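Local coordinates for molybdopterin-guanine dinucleotide biosynthesis protein A (MobA) (Archaeoglobus fulgidus, PDB 3NGW) that probably transfers a guanine nucleotide from GTP to molybdopterin during biosynthesis of the molybdenum cofactor, at residues D121-L126 against K148-L153. Sequence-based numbering, arbitrary orientation.
Sequences DYPEPL and KILVPL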
loop_
_atom_site.group_PDB
_atom_site.type_symbol
_atom_site.label_atom_id
_atom_site.label_comp_id
_atom_site.label_asym_id
_atom_site.label_seq_id
_atom_site.Cartn_x
_atom_site.Cartn_y
_atom_site.Cartn_z
ATOM N N ASP A 121 -17.318 6.901 -1.298
ATOM C CA ASP A 121 -18.390 6.549 -0.373
ATOM C C ASP A 121 -17.701 5.799 0.765
ATOM O O ASP A 121 -18.133 5.842 1.917
ATOM C CB ASP A 121 -19.421 5.634 -1.049
ATOM C CG ASP A 121 -20.364 6.389 -1.977
ATOM O OD1 ASP A 121 -21.108 7.269 -1.492
ATOM O OD2 ASP A 121 -20.357 6.097 -3.193
ATOM N N TYR A 122 -16.613 5.121 0.414
ATOM C CA TYR A 122 -15.833 4.358 1.369
ATOM C C TYR A 122 -14.356 4.714 1.218
ATOM O O TYR A 122 -13.896 5.004 0.112
ATOM C CB TYR A 122 -16.040 2.865 1.138
ATOM C CG TYR A 122 -17.471 2.414 1.315
ATOM C CD1 TYR A 122 -18.397 2.515 0.270
ATOM C CD2 TYR A 122 -17.899 1.865 2.525
ATOM C CE1 TYR A 122 -19.714 2.072 0.429
ATOM C CE2 TYR A 122 -19.209 1.423 2.694
ATOM C CZ TYR A 122 -20.110 1.524 1.645
ATOM O OH TYR A 122 -21.393 1.048 1.817
ATOM N N PRO A 123 -13.593 4.690 2.330
ATOM C CA PRO A 123 -12.166 5.017 2.311
ATOM C C PRO A 123 -11.308 3.904 1.741
ATOM O O PRO A 123 -11.724 2.749 1.694
ATOM C CB PRO A 123 -11.865 5.272 3.778
ATOM C CG PRO A 123 -12.737 4.249 4.451
ATOM C CD PRO A 123 -14.037 4.380 3.702
ATOM N N GLU A 124 -10.115 4.262 1.283
ATOM C CA GLU A 124 -9.174 3.288 0.749
ATOM C C GLU A 124 -7.890 3.494 1.532
ATOM O O GLU A 124 -7.022 4.257 1.118
ATOM C CB GLU A 124 -8.925 3.523 -0.733
ATOM C CG GLU A 124 -7.814 2.662 -1.281
ATOM C CD GLU A 124 -7.924 1.219 -0.840
ATOM O OE1 GLU A 124 -7.532 0.910 0.302
ATOM O OE2 GLU A 124 -8.413 0.385 -1.628
ATOM N N PRO A 125 -7.756 2.811 2.682
ATOM C CA PRO A 125 -6.595 2.897 3.575
ATOM C C PRO A 125 -5.249 2.403 3.048
ATOM O O PRO A 125 -4.204 2.815 3.557
ATOM C CB PRO A 125 -7.037 2.091 4.795
ATOM C CG PRO A 125 -8.539 2.130 4.735
ATOM C CD PRO A 125 -8.794 1.944 3.266
ATOM N N LEU A 126 -5.269 1.517 2.055
ATOM C CA LEU A 126 -4.031 0.977 1.516
ATOM C C LEU A 126 -3.480 1.790 0.349
ATOM O O LEU A 126 -2.683 1.306 -0.450
ATOM C CB LEU A 126 -4.228 -0.489 1.117
ATOM C CG LEU A 126 -4.628 -1.367 2.302
ATOM C CD1 LEU A 126 -4.573 -2.824 1.916
ATOM C CD2 LEU A 126 -3.683 -1.096 3.470
ATOM N N LYS A 148 -8.847 -4.626 11.996
ATOM C CA LYS A 148 -9.722 -3.712 11.275
ATOM C C LYS A 148 -9.144 -2.300 11.352
ATOM O O LYS A 148 -9.321 -1.597 12.345
ATOM C CB LYS A 148 -11.124 -3.741 11.883
ATOM C CG LYS A 148 -12.202 -4.277 10.951
ATOM C CD LYS A 148 -11.973 -5.740 10.589
ATOM C CE LYS A 148 -13.020 -6.239 9.596
ATOM N NZ LYS A 148 -12.811 -7.661 9.214
ATOM N N ILE A 149 -8.460 -1.893 10.290
ATOM C CA ILE A 149 -7.825 -0.581 10.233
ATOM C C ILE A 149 -8.757 0.561 10.653
ATOM O O ILE A 149 -8.314 1.542 11.247
ATOM C CB ILE A 149 -7.270 -0.308 8.806
ATOM C CG1 ILE A 149 -6.323 0.889 8.827
ATOM C CG2 ILE A 149 -8.420 -0.070 7.831
ATOM C CD1 ILE A 149 -5.015 0.624 9.527
ATOM N N LEU A 150 -10.046 0.423 10.363
ATOM C CA LEU A 150 -11.021 1.458 10.702
ATOM C C LEU A 150 -11.088 1.760 12.197
ATOM O O LEU A 150 -11.381 2.887 12.601
ATOM C CB LEU A 150 -12.416 1.057 10.204
ATOM C CG LEU A 150 -12.598 0.774 8.705
ATOM C CD1 LEU A 150 -12.084 1.969 7.903
ATOM C CD2 LEU A 150 -11.849 -0.502 8.305
ATOM N N VAL A 151 -10.820 0.754 13.020
ATOM C CA VAL A 151 -10.867 0.929 14.463
ATOM C C VAL A 151 -9.836 1.925 14.987
ATOM O O VAL A 151 -10.191 2.880 15.667
ATOM C CB VAL A 151 -10.681 -0.422 15.181
ATOM C CG1 VAL A 151 -10.633 -0.213 16.687
ATOM C CG2 VAL A 151 -11.824 -1.351 14.806
ATOM N N PRO A 152 -8.541 1.709 14.690
ATOM C CA PRO A 152 -7.567 2.676 15.203
ATOM C C PRO A 152 -7.646 4.042 14.518
ATOM O O PRO A 152 -7.268 5.060 15.103
ATOM C CB PRO A 152 -6.228 1.965 15.000
ATOM C CG PRO A 152 -6.498 1.003 13.887
ATOM C CD PRO A 152 -7.877 0.513 14.137
ATOM N N LEU A 153 -8.157 4.072 13.291
ATOM C CA LEU A 153 -8.283 5.332 12.565
ATOM C C LEU A 153 -9.280 6.275 13.241
ATOM O O LEU A 153 -9.178 7.496 13.109
ATOM C CB LEU A 153 -8.705 5.080 11.111
ATOM C CG LEU A 153 -7.607 4.486 10.220
ATOM C CD1 LEU A 153 -8.124 4.258 8.817
ATOM C CD2 LEU A 153 -6.410 5.429 10.216
#
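Ile149 meets Pro125 through purely apolar atoms, where the loop joining strands 115-119 and 129-130 lies beside segment 148-153, which runs into helix 150-154, on the surface of a GT-A-like nucleotidyltransferase domain. The backbones stay well apart, 7.6 Å between Pro125 CA and Ile149 CA at the nearest pair, and 136 Å² is buried in all, so the side chains alone bridge the gap. From Ile149 the gamma methyl does the touching: CG2 is 3.8 Å from Pro125 CG and 4.0 Å from Pro125 CB, so the methyl lies against the CB-CG bond of the proline, the two side chains crossing at a slant. A chi1 of -166° sets CG1 opposite the backbone N and CG2 between that N and the carbonyl carbon, from where it meets the ring. The same isoleucine also packs on Leu138 of helix 135-143 and Ile73 of helix 72-83. Leu150, next along, is more exposed and reaches the other proline: its CD1 lies 4.2 Å from Pro123 CG, a single looser methyl-to-ring contact, likewise at an oblique approach. One turn on from Ile149, Leu153 N bonds Ile149 O at 3.3 Å, which brings the leucine side chain round to the same face. Its CD1 comes to 4.6 Å from Pro125 CG, beyond close contact, while the side chain also rests on Ile117, as Pro123 does. Two alternate residues of the loop, Pro123 and Pro125, thus present rings to segment 148-153. Glu124, between them, folds back within its own segment: Leu126 N donates to Glu124 OE1 over 2.9 Å at 158°, meeting that oxygen on its anti side, 27° out of the carboxylate plane.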